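Local coordinates for protein SusD homolog (Bacteroides thetaiotaomicron, PDB 3EHM) that probably binds mucin O-glycans at the cell surface, as a SusD-like lipoprotein with a role in the use of these host sugars by a gut symbiont, at residues V201-S206 against G237-I242; D285-A290 against Q377-S382; T347-A352 against T366-G371; P418-Y423 against L434-T439. All blocks are in the same frame, centred on the assembly; numbering follows the deposited sequence.

Interaction 1: V201-S206 against G237-I242; sequences VKLANS and GVIEDI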
loop_
_atom_site.group_PDB
_atom_site.type_symbol
_atom_site.label_atom_id
_atom_site.label_comp_id
_atom_site.label_asym_id
_atom_site.label_seq_id
_atom_site.Cartn_x
_atom_site.Cartn_y
_atom_site.Cartn_z
ATOM N N VAL A 201 -18.868 -6.684 -4.849
ATOM C CA VAL A 201 -19.206 -5.554 -5.704
ATOM C C VAL A 201 -18.723 -4.265 -5.046
ATOM O O VAL A 201 -18.154 -3.398 -5.704
ATOM C CB VAL A 201 -20.731 -5.470 -5.946
ATOM C CG1 VAL A 201 -21.088 -4.135 -6.581
ATOM C CG2 VAL A 201 -21.175 -6.619 -6.855
ATOM N N LYS A 202 -18.946 -4.144 -3.743
ATOM C CA LYS A 202 -18.510 -2.957 -3.022
ATOM C C LYS A 202 -16.996 -2.823 -3.109
ATOM O O LYS A 202 -16.476 -1.722 -3.268
ATOM C CB LYS A 202 -18.946 -3.029 -1.560
ATOM C CG LYS A 202 -20.457 -2.952 -1.377
ATOM C CD LYS A 202 -20.829 -2.940 0.091
ATOM C CE LYS A 202 -22.322 -2.729 0.266
ATOM N NZ LYS A 202 -22.667 -2.555 1.700
ATOM N N LEU A 203 -16.288 -3.943 -3.007
ATOM C CA LEU A 203 -14.835 -3.905 -3.095
ATOM C C LEU A 203 -14.427 -3.433 -4.482
ATOM O O LEU A 203 -13.516 -2.620 -4.624
ATOM C CB LEU A 203 -14.236 -5.285 -2.809
ATOM C CG LEU A 203 -12.739 -5.436 -3.105
ATOM C CD1 LEU A 203 -11.937 -4.393 -2.324
ATOM C CD2 LEU A 203 -12.290 -6.841 -2.739
ATOM N N ALA A 204 -15.117 -3.932 -5.506
ATOM C CA ALA A 204 -14.822 -3.546 -6.885
ATOM C C ALA A 204 -15.028 -2.049 -7.116
ATOM O O ALA A 204 -14.211 -1.396 -7.767
ATOM C CB ALA A 204 -15.699 -4.347 -7.859
ATOM N N ASN A 205 -16.129 -1.510 -6.596
ATOM C CA ASN A 205 -16.419 -0.089 -6.754
ATOM C C ASN A 205 -15.469 0.767 -5.923
ATOM O O ASN A 205 -15.174 1.904 -6.282
ATOM C CB ASN A 205 -17.860 0.230 -6.342
ATOM C CG ASN A 205 -18.880 -0.253 -7.348
ATOM O OD1 ASN A 205 -18.659 -0.191 -8.560
ATOM N ND2 ASN A 205 -20.021 -0.716 -6.849
ATOM N N SER A 206 -15.007 0.224 -4.802
ATOM C CA SER A 206 -14.086 0.956 -3.938
ATOM C C SER A 206 -12.742 1.067 -4.647
ATOM O O SER A 206 -12.065 2.098 -4.576
ATOM C CB SER A 206 -13.924 0.228 -2.602
ATOM O OG SER A 206 -15.175 0.108 -1.943
ATOM N N GLY A 237 -22.738 0.321 -4.467
ATOM C CA GLY A 237 -22.114 1.056 -3.378
ATOM C C GLY A 237 -20.659 0.686 -3.151
ATOM O O GLY A 237 -20.133 -0.217 -3.797
ATOM N N VAL A 238 -20.007 1.398 -2.233
ATOM C CA VAL A 238 -18.607 1.152 -1.900
ATOM C C VAL A 238 -18.494 0.718 -0.440
ATOM O O VAL A 238 -19.502 0.634 0.263
ATOM C CB VAL A 238 -17.748 2.421 -2.108
ATOM C CG1 VAL A 238 -17.637 2.736 -3.593
ATOM C CG2 VAL A 238 -18.368 3.597 -1.361
ATOM N N ILE A 239 -17.274 0.442 0.011
ATOM C CA ILE A 239 -17.052 0.018 1.390
ATOM C C ILE A 239 -17.107 1.234 2.314
ATOM O O ILE A 239 -16.185 2.048 2.338
ATOM C CB ILE A 239 -15.685 -0.691 1.536
ATOM C CG1 ILE A 239 -15.679 -1.974 0.694
ATOM C CG2 ILE A 239 -15.425 -1.038 2.995
ATOM C CD1 ILE A 239 -14.336 -2.681 0.638
ATOM N N GLU A 240 -18.198 1.357 3.066
ATOM C CA GLU A 240 -18.374 2.490 3.975
ATOM C C GLU A 240 -18.524 2.052 5.424
ATOM O O GLU A 240 -18.526 2.882 6.335
ATOM C CB GLU A 240 -19.616 3.293 3.592
ATOM C CG GLU A 240 -19.707 3.680 2.138
ATOM C CD GLU A 240 -20.979 4.451 1.842
ATOM O OE1 GLU A 240 -22.065 3.974 2.237
ATOM O OE2 GLU A 240 -20.895 5.527 1.215
ATOM N N ASP A 241 -18.657 0.748 5.631
ATOM C CA ASP A 241 -18.825 0.197 6.966
ATOM C C ASP A 241 -17.692 -0.785 7.225
ATOM O O ASP A 241 -17.230 -1.458 6.308
ATOM C CB ASP A 241 -20.177 -0.515 7.053
ATOM C CG ASP A 241 -21.330 0.380 6.628
ATOM O OD1 ASP A 241 -21.701 1.284 7.406
ATOM O OD2 ASP A 241 -21.855 0.190 5.509
ATOM N N ILE A 242 -17.238 -0.867 8.469
ATOM C CA ILE A 242 -16.146 -1.777 8.791
ATOM C C ILE A 242 -16.524 -3.219 8.449
ATOM O O ILE A 242 -15.672 -4.026 8.069
ATOM C CB ILE A 242 -15.763 -1.664 10.283
ATOM C CG1 ILE A 242 -15.267 -0.241 10.579
ATOM C CG2 ILE A 242 -14.680 -2.679 10.625
ATOM C CD1 ILE A 242 -14.992 0.031 12.051
HETATM O O HOH W 1 -20.307 -0.610 3.358
HETATM O O HOH W 2 -22.119 0.481 0.928
#

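Interaction 2: D285-A290 against Q377-S382; sequences DPRLSA and QEQGVS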
loop_
_atom_site.group_PDB
_atom_site.type_symbol
_atom_site.label_atom_id
_atom_site.label_comp_id
_atom_site.label_asym_id
_atom_site.label_seq_id
_atom_site.Cartn_x
_atom_site.Cartn_y
_atom_site.Cartn_z
ATOM N N ASP A 285 -1.612 10.875 18.913
ATOM C CA ASP A 285 -2.478 9.861 18.317
ATOM C C ASP A 285 -2.581 8.586 19.150
ATOM O O ASP A 285 -1.576 7.920 19.404
ATOM C CB ASP A 285 -1.929 9.503 16.932
ATOM C CG ASP A 285 -3.000 9.023 15.975
ATOM O OD1 ASP A 285 -3.830 8.171 16.363
ATOM O OD2 ASP A 285 -2.997 9.497 14.825
ATOM N N PRO A 286 -3.803 8.223 19.580
ATOM C CA PRO A 286 -3.988 7.007 20.379
ATOM C C PRO A 286 -3.692 5.736 19.571
ATOM O O PRO A 286 -3.637 4.636 20.120
ATOM C CB PRO A 286 -5.449 7.096 20.801
ATOM C CG PRO A 286 -6.084 7.784 19.625
ATOM C CD PRO A 286 -5.096 8.890 19.335
ATOM N N ARG A 287 -3.509 5.889 18.265
ATOM C CA ARG A 287 -3.210 4.743 17.419
ATOM C C ARG A 287 -1.760 4.305 17.583
ATOM O O ARG A 287 -1.386 3.213 17.161
ATOM C CB ARG A 287 -3.515 5.063 15.948
ATOM C CG ARG A 287 -5.008 5.037 15.637
ATOM C CD ARG A 287 -5.332 5.574 14.246
ATOM N NE ARG A 287 -4.961 6.978 14.106
ATOM C CZ ARG A 287 -5.268 7.730 13.055
ATOM N NH1 ARG A 287 -5.959 7.214 12.043
ATOM N NH2 ARG A 287 -4.892 8.997 13.019
ATOM N N LEU A 288 -0.943 5.153 18.201
ATOM C CA LEU A 288 0.458 4.811 18.423
ATOM C C LEU A 288 0.539 3.505 19.212
ATOM O O LEU A 288 1.255 2.573 18.831
ATOM C CB LEU A 288 1.165 5.926 19.202
ATOM C CG LEU A 288 2.617 5.668 19.617
ATOM C CD1 LEU A 288 3.462 5.313 18.395
ATOM C CD2 LEU A 288 3.170 6.901 20.305
ATOM N N SER A 289 -0.213 3.445 20.306
ATOM C CA SER A 289 -0.240 2.266 21.171
ATOM C C SER A 289 -0.933 1.076 20.519
ATOM O O SER A 289 -0.641 -0.076 20.839
ATOM C CB SER A 289 -0.946 2.601 22.485
ATOM O OG SER A 289 -0.933 1.483 23.353
ATOM N N ALA A 290 -1.855 1.352 19.606
ATOM C CA ALA A 290 -2.574 0.286 18.923
ATOM C C ALA A 290 -1.701 -0.369 17.859
ATOM O O ALA A 290 -1.807 -1.569 17.614
ATOM C CB ALA A 290 -3.841 0.833 18.285
ATOM N N GLN A 377 -12.298 3.718 15.081
ATOM C CA GLN A 377 -13.155 2.579 15.361
ATOM C C GLN A 377 -12.490 1.300 14.867
ATOM O O GLN A 377 -12.519 0.277 15.547
ATOM C CB GLN A 377 -14.515 2.762 14.693
ATOM C CG GLN A 377 -15.368 3.855 15.324
ATOM C CD GLN A 377 -16.707 4.015 14.630
ATOM O OE1 GLN A 377 -17.426 3.042 14.418
ATOM N NE2 GLN A 377 -17.051 5.246 14.281
ATOM N N GLU A 378 -11.880 1.363 13.689
ATOM C CA GLU A 378 -11.201 0.196 13.131
ATOM C C GLU A 378 -10.100 -0.272 14.082
ATOM O O GLU A 378 -9.897 -1.472 14.267
ATOM C CB GLU A 378 -10.590 0.535 11.760
ATOM C CG GLU A 378 -11.611 0.964 10.722
ATOM C CD GLU A 378 -11.001 1.366 9.385
ATOM O OE1 GLU A 378 -9.872 1.900 9.352
ATOM O OE2 GLU A 378 -11.672 1.172 8.358
ATOM N N GLN A 379 -9.404 0.681 14.696
ATOM C CA GLN A 379 -8.304 0.369 15.602
ATOM C C GLN A 379 -8.716 0.202 17.063
ATOM O O GLN A 379 -7.874 -0.036 17.928
ATOM C CB GLN A 379 -7.225 1.452 15.485
ATOM C CG GLN A 379 -6.793 1.720 14.046
ATOM C CD GLN A 379 -6.278 0.475 13.348
ATOM O OE1 GLN A 379 -6.273 0.392 12.118
ATOM N NE2 GLN A 379 -5.830 -0.498 14.131
ATOM N N GLY A 380 -10.009 0.335 17.336
ATOM C CA GLY A 380 -10.497 0.180 18.695
ATOM C C GLY A 380 -10.013 1.222 19.685
ATOM O O GLY A 380 -9.902 0.938 20.876
ATOM N N VAL A 381 -9.716 2.429 19.208
ATOM C CA VAL A 381 -9.260 3.488 20.102
ATOM C C VAL A 381 -10.322 4.569 20.227
ATOM O O VAL A 381 -11.224 4.665 19.396
ATOM C CB VAL A 381 -7.955 4.133 19.606
ATOM C CG1 VAL A 381 -6.817 3.132 19.721
ATOM C CG2 VAL A 381 -8.122 4.603 18.170
ATOM N N SER A 382 -10.204 5.386 21.266
ATOM C CA SER A 382 -11.168 6.449 21.514
ATOM C C SER A 382 -10.507 7.824 21.576
ATOM O O SER A 382 -9.289 7.942 21.448
ATOM C CB SER A 382 -11.898 6.167 22.828
ATOM O OG SER A 382 -10.971 6.053 23.896
#

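Interaction 3: T347-A352 against T366-G371; sequences TYFLKA and TFYEQG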
loop_
_atom_site.group_PDB
_atom_site.type_symbol
_atom_site.label_atom_id
_atom_site.label_comp_id
_atom_site.label_asym_id
_atom_site.label_seq_id
_atom_site.Cartn_x
_atom_site.Cartn_y
_atom_site.Cartn_z
ATOM N N THR A 347 -12.146 4.787 2.060
ATOM C CA THR A 347 -13.238 5.302 1.242
ATOM C C THR A 347 -13.549 6.758 1.584
ATOM O O THR A 347 -13.724 7.594 0.693
ATOM C CB THR A 347 -14.510 4.455 1.433
ATOM O OG1 THR A 347 -14.265 3.121 0.968
ATOM C CG2 THR A 347 -15.670 5.046 0.654
ATOM N N TYR A 348 -13.612 7.071 2.874
ATOM C CA TYR A 348 -13.910 8.438 3.272
ATOM C C TYR A 348 -12.825 9.431 2.873
ATOM O O TYR A 348 -13.135 10.548 2.465
ATOM C CB TYR A 348 -14.178 8.515 4.777
ATOM C CG TYR A 348 -15.465 7.828 5.165
ATOM C CD1 TYR A 348 -15.477 6.482 5.518
ATOM C CD2 TYR A 348 -16.683 8.506 5.109
ATOM C CE1 TYR A 348 -16.666 5.823 5.805
ATOM C CE2 TYR A 348 -17.882 7.855 5.391
ATOM C CZ TYR A 348 -17.862 6.514 5.737
ATOM O OH TYR A 348 -19.039 5.857 6.003
ATOM N N PHE A 349 -11.560 9.035 2.973
ATOM C CA PHE A 349 -10.480 9.948 2.600
ATOM C C PHE A 349 -10.447 10.156 1.095
ATOM O O PHE A 349 -10.078 11.229 0.613
ATOM C CB PHE A 349 -9.139 9.425 3.111
ATOM C CG PHE A 349 -8.996 9.508 4.604
ATOM C CD1 PHE A 349 -9.040 10.738 5.246
ATOM C CD2 PHE A 349 -8.845 8.358 5.369
ATOM C CE1 PHE A 349 -8.939 10.823 6.632
ATOM C CE2 PHE A 349 -8.743 8.432 6.754
ATOM C CZ PHE A 349 -8.791 9.668 7.387
ATOM N N LEU A 350 -10.837 9.122 0.357
ATOM C CA LEU A 350 -10.898 9.201 -1.096
ATOM C C LEU A 350 -12.025 10.165 -1.472
ATOM O O LEU A 350 -11.867 10.996 -2.362
ATOM C CB LEU A 350 -11.174 7.818 -1.689
ATOM C CG LEU A 350 -9.992 6.843 -1.660
ATOM C CD1 LEU A 350 -10.459 5.443 -2.045
ATOM C CD2 LEU A 350 -8.904 7.338 -2.604
ATOM N N LYS A 351 -13.163 10.050 -0.789
ATOM C CA LYS A 351 -14.294 10.935 -1.056
ATOM C C LYS A 351 -13.925 12.371 -0.681
ATOM O O LYS A 351 -14.332 13.323 -1.350
ATOM C CB LYS A 351 -15.529 10.477 -0.268
ATOM C CG LYS A 351 -16.090 9.147 -0.752
ATOM C CD LYS A 351 -17.358 8.741 -0.013
ATOM C CE LYS A 351 -18.515 9.667 -0.335
ATOM N NZ LYS A 351 -19.780 9.208 0.308
ATOM N N ALA A 352 -13.146 12.520 0.386
ATOM C CA ALA A 352 -12.710 13.837 0.839
ATOM C C ALA A 352 -11.935 14.545 -0.271
ATOM O O ALA A 352 -12.203 15.710 -0.595
ATOM C CB ALA A 352 -11.834 13.694 2.081
ATOM N N THR A 366 -16.208 17.122 6.172
ATOM C CA THR A 366 -17.091 16.092 6.708
ATOM C C THR A 366 -16.531 14.700 6.418
ATOM O O THR A 366 -16.413 13.874 7.323
ATOM C CB THR A 366 -18.508 16.192 6.097
ATOM O OG1 THR A 366 -19.021 17.516 6.292
ATOM C CG2 THR A 366 -19.447 15.201 6.773
ATOM N N PHE A 367 -16.187 14.446 5.158
ATOM C CA PHE A 367 -15.632 13.154 4.770
ATOM C C PHE A 367 -14.317 12.918 5.506
ATOM O O PHE A 367 -14.036 11.807 5.953
ATOM C CB PHE A 367 -15.386 13.094 3.257
ATOM C CG PHE A 367 -16.642 13.155 2.430
ATOM C CD1 PHE A 367 -17.732 12.346 2.733
ATOM C CD2 PHE A 367 -16.733 14.017 1.344
ATOM C CE1 PHE A 367 -18.895 12.392 1.964
ATOM C CE2 PHE A 367 -17.891 14.071 0.568
ATOM C CZ PHE A 367 -18.974 13.256 0.881
ATOM N N TYR A 368 -13.518 13.975 5.621
ATOM C CA TYR A 368 -12.226 13.914 6.302
ATOM C C TYR A 368 -12.383 13.472 7.749
ATOM O O TYR A 368 -11.735 12.527 8.199
ATOM C CB TYR A 368 -11.562 15.289 6.267
ATOM C CG TYR A 368 -10.306 15.425 7.103
ATOM C CD1 TYR A 368 -9.099 14.850 6.696
ATOM C CD2 TYR A 368 -10.311 16.186 8.269
ATOM C CE1 TYR A 368 -7.927 15.044 7.430
ATOM C CE2 TYR A 368 -9.151 16.385 9.008
ATOM C CZ TYR A 368 -7.965 15.817 8.583
ATOM O OH TYR A 368 -6.822 16.050 9.303
ATOM N N GLU A 369 -13.246 14.161 8.484
ATOM C CA GLU A 369 -13.444 13.820 9.881
ATOM C C GLU A 369 -14.106 12.456 10.074
ATOM O O GLU A 369 -13.833 11.774 11.057
ATOM C CB GLU A 369 -14.227 14.937 10.583
ATOM C CG GLU A 369 -13.366 16.186 10.800
ATOM C CD GLU A 369 -14.039 17.253 11.649
ATOM O OE1 GLU A 369 -13.321 18.119 12.198
ATOM O OE2 GLU A 369 -15.278 17.236 11.759
ATOM N N GLN A 370 -14.954 12.035 9.138
ATOM C CA GLN A 370 -15.585 10.727 9.280
ATOM C C GLN A 370 -14.564 9.622 9.004
ATOM O O GLN A 370 -14.637 8.534 9.580
ATOM C CB GLN A 370 -16.784 10.578 8.342
ATOM C CG GLN A 370 -17.497 9.232 8.492
ATOM C CD GLN A 370 -17.929 8.936 9.930
ATOM O OE1 GLN A 370 -18.268 7.800 10.264
ATOM N NE2 GLN A 370 -17.926 9.960 10.779
ATOM N N GLY A 371 -13.615 9.909 8.121
ATOM C CA GLY A 371 -12.580 8.938 7.813
ATOM C C GLY A 371 -11.731 8.682 9.044
ATOM O O GLY A 371 -11.378 7.541 9.338
#

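Interaction 4: P418-Y423 against L434-T439; sequences PKWDDY and LQKIIT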
loop_
_atom_site.group_PDB
_atom_site.type_symbol
_atom_site.label_atom_id
_atom_site.label_comp_id
_atom_site.label_asym_id
_atom_site.label_seq_id
_atom_site.Cartn_x
_atom_site.Cartn_y
_atom_site.Cartn_z
ATOM N N PRO A 418 -3.703 17.959 12.523
ATOM C CA PRO A 418 -4.916 17.176 12.272
ATOM C C PRO A 418 -6.168 18.030 12.078
ATOM O O PRO A 418 -7.049 17.683 11.289
ATOM C CB PRO A 418 -5.040 16.303 13.526
ATOM C CG PRO A 418 -3.641 16.242 14.065
ATOM C CD PRO A 418 -3.170 17.657 13.862
ATOM N N LYS A 419 -6.249 19.144 12.799
ATOM C CA LYS A 419 -7.427 20.006 12.716
ATOM C C LYS A 419 -7.620 20.589 11.323
ATOM O O LYS A 419 -6.734 21.242 10.776
ATOM C CB LYS A 419 -7.343 21.126 13.758
ATOM C CG LYS A 419 -8.615 21.946 13.874
ATOM C CD LYS A 419 -8.498 22.989 14.976
ATOM C CE LYS A 419 -9.736 23.868 15.031
ATOM N NZ LYS A 419 -9.565 24.951 16.037
ATOM N N TRP A 420 -8.798 20.358 10.758
ATOM C CA TRP A 420 -9.107 20.824 9.413
ATOM C C TRP A 420 -8.902 22.318 9.165
ATOM O O TRP A 420 -8.287 22.703 8.171
ATOM C CB TRP A 420 -10.543 20.433 9.053
ATOM C CG TRP A 420 -10.930 20.827 7.663
ATOM C CD1 TRP A 420 -11.618 21.947 7.286
ATOM C CD2 TRP A 420 -10.623 20.119 6.459
ATOM N NE1 TRP A 420 -11.760 21.977 5.920
ATOM C CE2 TRP A 420 -11.159 20.866 5.387
ATOM C CE3 TRP A 420 -9.947 18.924 6.179
ATOM C CZ2 TRP A 420 -11.042 20.456 4.055
ATOM C CZ3 TRP A 420 -9.829 18.516 4.855
ATOM C CH2 TRP A 420 -10.376 19.281 3.809
ATOM N N ASP A 421 -9.406 23.150 10.071
ATOM C CA ASP A 421 -9.314 24.602 9.935
ATOM C C ASP A 421 -7.991 25.240 10.366
ATOM O O ASP A 421 -7.862 26.467 10.343
ATOM C CB ASP A 421 -10.455 25.260 10.718
ATOM C CG ASP A 421 -11.813 24.681 10.370
ATOM O OD1 ASP A 421 -12.155 24.639 9.166
ATOM O OD2 ASP A 421 -12.545 24.270 11.301
ATOM N N ASP A 422 -7.013 24.423 10.748
ATOM C CA ASP A 422 -5.714 24.927 11.200
ATOM C C ASP A 422 -4.677 24.866 10.076
ATOM O O ASP A 422 -4.172 23.790 9.755
ATOM C CB ASP A 422 -5.249 24.101 12.404
ATOM C CG ASP A 422 -3.951 24.601 13.000
ATOM O OD1 ASP A 422 -3.856 25.807 13.306
ATOM O OD2 ASP A 422 -3.025 23.784 13.177
ATOM N N TYR A 423 -4.342 26.018 9.494
ATOM C CA TYR A 423 -3.394 26.059 8.379
ATOM C C TYR A 423 -2.010 26.634 8.655
ATOM O O TYR A 423 -1.868 27.709 9.234
ATOM C CB TYR A 423 -4.020 26.810 7.202
ATOM C CG TYR A 423 -5.330 26.211 6.780
ATOM C CD1 TYR A 423 -6.538 26.785 7.164
ATOM C CD2 TYR A 423 -5.365 25.013 6.072
ATOM C CE1 TYR A 423 -7.753 26.172 6.861
ATOM C CE2 TYR A 423 -6.567 24.393 5.768
ATOM C CZ TYR A 423 -7.756 24.972 6.166
ATOM O OH TYR A 423 -8.942 24.326 5.893
ATOM N N LEU A 434 -5.466 19.074 1.111
ATOM C CA LEU A 434 -5.151 17.780 0.510
ATOM C C LEU A 434 -4.084 17.107 1.371
ATOM O O LEU A 434 -4.140 15.905 1.629
ATOM C CB LEU A 434 -4.614 17.945 -0.914
ATOM C CG LEU A 434 -4.116 16.647 -1.576
ATOM C CD1 LEU A 434 -5.282 15.678 -1.752
ATOM C CD2 LEU A 434 -3.480 16.952 -2.921
ATOM N N GLN A 435 -3.109 17.889 1.821
ATOM C CA GLN A 435 -2.042 17.347 2.653
ATOM C C GLN A 435 -2.614 16.689 3.911
ATOM O O GLN A 435 -2.162 15.612 4.314
ATOM C CB GLN A 435 -1.053 18.448 3.036
ATOM C CG GLN A 435 0.107 17.964 3.895
ATOM C CD GLN A 435 1.061 19.079 4.253
ATOM O OE1 GLN A 435 0.643 20.209 4.488
ATOM N NE2 GLN A 435 2.351 18.764 4.316
ATOM N N LYS A 436 -3.602 17.337 4.527
ATOM C CA LYS A 436 -4.240 16.793 5.726
ATOM C C LYS A 436 -4.940 15.477 5.376
ATOM O O LYS A 436 -4.814 14.487 6.098
ATOM C CB LYS A 436 -5.272 17.781 6.296
ATOM C CG LYS A 436 -4.681 19.060 6.904
ATOM C CD LYS A 436 -5.790 19.995 7.387
ATOM C CE LYS A 436 -5.238 21.307 7.949
ATOM N NZ LYS A 436 -4.438 21.110 9.197
ATOM N N ILE A 437 -5.674 15.475 4.267
ATOM C CA ILE A 437 -6.391 14.282 3.813
ATOM C C ILE A 437 -5.446 13.100 3.585
ATOM O O ILE A 437 -5.683 12.004 4.087
ATOM C CB ILE A 437 -7.153 14.555 2.493
ATOM C CG1 ILE A 437 -8.288 15.549 2.742
ATOM C CG2 ILE A 437 -7.708 13.242 1.920
ATOM C CD1 ILE A 437 -8.947 16.052 1.466
ATOM N N ILE A 438 -4.379 13.327 2.825
ATOM C CA ILE A 438 -3.416 12.275 2.526
ATOM C C ILE A 438 -2.626 11.829 3.754
ATOM O O ILE A 438 -2.313 10.644 3.904
ATOM C CB ILE A 438 -2.425 12.727 1.429
ATOM C CG1 ILE A 438 -3.196 13.134 0.171
ATOM C CG2 ILE A 438 -1.450 11.597 1.102
ATOM C CD1 ILE A 438 -4.105 12.043 -0.389
ATOM N N THR A 439 -2.297 12.776 4.628
ATOM C CA THR A 439 -1.548 12.457 5.838
ATOM C C THR A 439 -2.390 11.570 6.756
ATOM O O THR A 439 -1.893 10.596 7.319
ATOM C CB THR A 439 -1.135 13.740 6.584
ATOM O OG1 THR A 439 -0.238 14.499 5.760
ATOM C CG2 THR A 439 -0.443 13.404 7.896
#

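Interaction 1: V201-S206 against G237-I242
Ser206 and Asn205 of helix 197-215 each engage one backbone group of loop 237-242, an example of an irregular chain fastened along a helix in the TPR-containing SusD-like fold. The tight part centres on Ser206. Its OG accepts from Ile239 N at 2.9 Å and donates to Lys202 O, one turn back, at 2.6 Å. OG stands beside its own backbone N (chi1 -60°), where it can serve both partners. Val238 CB and Ile239 CG1 close in around this hydroxyl, and the Ile239 side chain lies alongside that of Leu203, CD1 to CD1 at 4.2 Å.

The solvent side is looser. Lys202 leaves the helix as an extended chain that passes Val238 O, and its NZ makes weak bonds to two waters. One of these waters donates to Val238 O at 2.7 Å; the other accepts from Glu240 N and donates to Asp241 OD2. The lysine and aspartate charges, with NZ and OD2 4.8 Å apart, may be loosely coupled through this second water. Back on the helix side, Gly237 O receives a CA-H...O contact from Lys202 CA at 3.3 Å. Asn205 ND2, also bonded to Asn235 O, donates to Gly237 O at 3.1 Å from above the carbonyl plane.

Interaction 2: D285-A290 against Q377-S382
Val381 sets its two methyl groups against different parts of the turn and short helix at 285-290, and crosses both Pro286 and Arg287 at about a right angle. Its CG1, anti to the carbonyl carbon (chi1 -68°), comes 3.5 Å from Pro286 O and 4.0 Å from Ala290 CB. The other branch, CG2, lies between the backbone N and the carbonyl carbon of its own residue, and from there meets Pro286 CG and Arg287 CG. Gln379, bent at chi2, lays its CG across the Arg287 stem, 4.1 Å from Arg287 CG, and the amide is turned 46° from the guanidinium plane.

That guanidinium is held side-on by Asp285, with Arg287 NH1 bonded to Ser375 OG. Arg287 NE donates to Asp285 OD1 at 2.8 Å, and Arg287 NH2 pairs with Asp285 OD2 at 2.7 Å on its syn lone pair. OD1 also accepts from Arg287 N, a capping bond in the turn that leads into the short helix. An alanine in place of Arg287 would probably leave the Asp285 carboxylate without its charged mate and open a gap beside Gln379 CG and Val381 CG2.

Gly380 ends helix 364-378 in a Schellman motif, turning the chain so that Val381 can face the short helix. Phe376 of helix 364-378 packs on Pro286, Arg287 and Val381, while Leu443 of helix 429-445 touches Asp285 and Arg287.

Interaction 3: T347-A352 against T366-G371
Phe367 lays one face of its ring over the stem of Lys351, whose CB stands 4.0 Å from the ring centroid and 14° off the ring normal, a CH-pi contact. The lysine chain then bends at chi3, which brings its CE to 3.6 Å from Phe367 CE1. At the root of the same phenylalanine, CB packs 3.8 Å from Ala352 CB and also lies close to Tyr348 O. An alanine in place of Phe367 would probably leave the Lys351 chain without the surface it lies on and open a gap beside it.

Helices 344-356 and 364-378 form an antiparallel pair, in keeping with the helical hairpins of a TPR-type fold; the segment axes approach to 7.7 Å at a signed crossing angle of -162°. Gly371 probably helps to allow this closeness. Its CA sits 3.5 Å from Tyr348 CB and covers one face of the Phe349 ring, and a CB here would point toward the other helix and sit tight against Phe349 CZ and Tyr348 CB.

Tyr348 gives a ring face to Gln370, whose CG lies 3.4 Å from Tyr348 CE2. The Gln370 CG is anti to the backbone N (chi1 -178°), which sends the chain alongside the tyrosine, and its amide plane is steeply inclined to the ring. Tyr348 OH bonds outside the pair, to Glu240 O. The Phe349 ring also brings CE1 to 3.6 Å from Tyr368 O, and continues onto Gln440, Lys441 and Ala444 of helix 429-445.

Interaction 4: P418-Y423 against L434-T439
Trp420 presents the edge of its indole to the helix, with CZ3 4.0 Å from Ile437 CG1, which lies near the ring plane. Over one face, toward the rim, stands Tyr423 OH, itself bonded to Gln433 NE2; the Tyr368 ring meets the indole with the planes about 50° apart. Tyr423 also touches the helix, its CE2 lying 4.0 Å from Lys436 CE.

Lys436 carries the polar part. Its chain is extended as far as CE and then bends (chi4 -66°), which brings the ammonium between two carbonyls: NZ donates to Lys419 O and to Asp422 O, each at 2.8 Å. These residues are the ends of a type I beta turn, so one buried lysine ties both ends of the turn to the helix. Lys419 O also accepts the turn's own Asp422 N, and the two donors reach it from opposite faces of its plane. With Ser417 O and Thr416 OG1, four oxygens share the three hydrogens of NZ. Asp422 OD2, 5.0 Å from Lys436 NZ, is paired with Lys393 and Ser417, and its charge may still favour the ammonium.

The loop thus lies against helix 429-445, while Tyr368 of helix 364-378 touches Trp420, Lys436 and Ile437, and Ala352 and Leu356 of helix 344-356 pack on Ile437.

Interaction 1 closes before the others open along the chain; interaction 3 joins residues that lie between the two segments of interaction 2, and interaction 4 follows. Interactions 2 and 3 share helix 364-378, their centres 18 Å apart. Interaction 3 is hydrogen-bonded to the loop of interaction 1, and Tyr368 OH probably bonds to Pro418 O of interaction 4, whose centre is 12 Å away. Interactions 1 and 2 touch where Ile242 packs on Gln377 and Glu378. Interactions 1 and 4, 25 Å apart between centres, do not meet directly. The antiparallel pair 344-356 and 364-378 thus lies between and touches the loops of interactions 1 and 4 within one SusD-like helical framework.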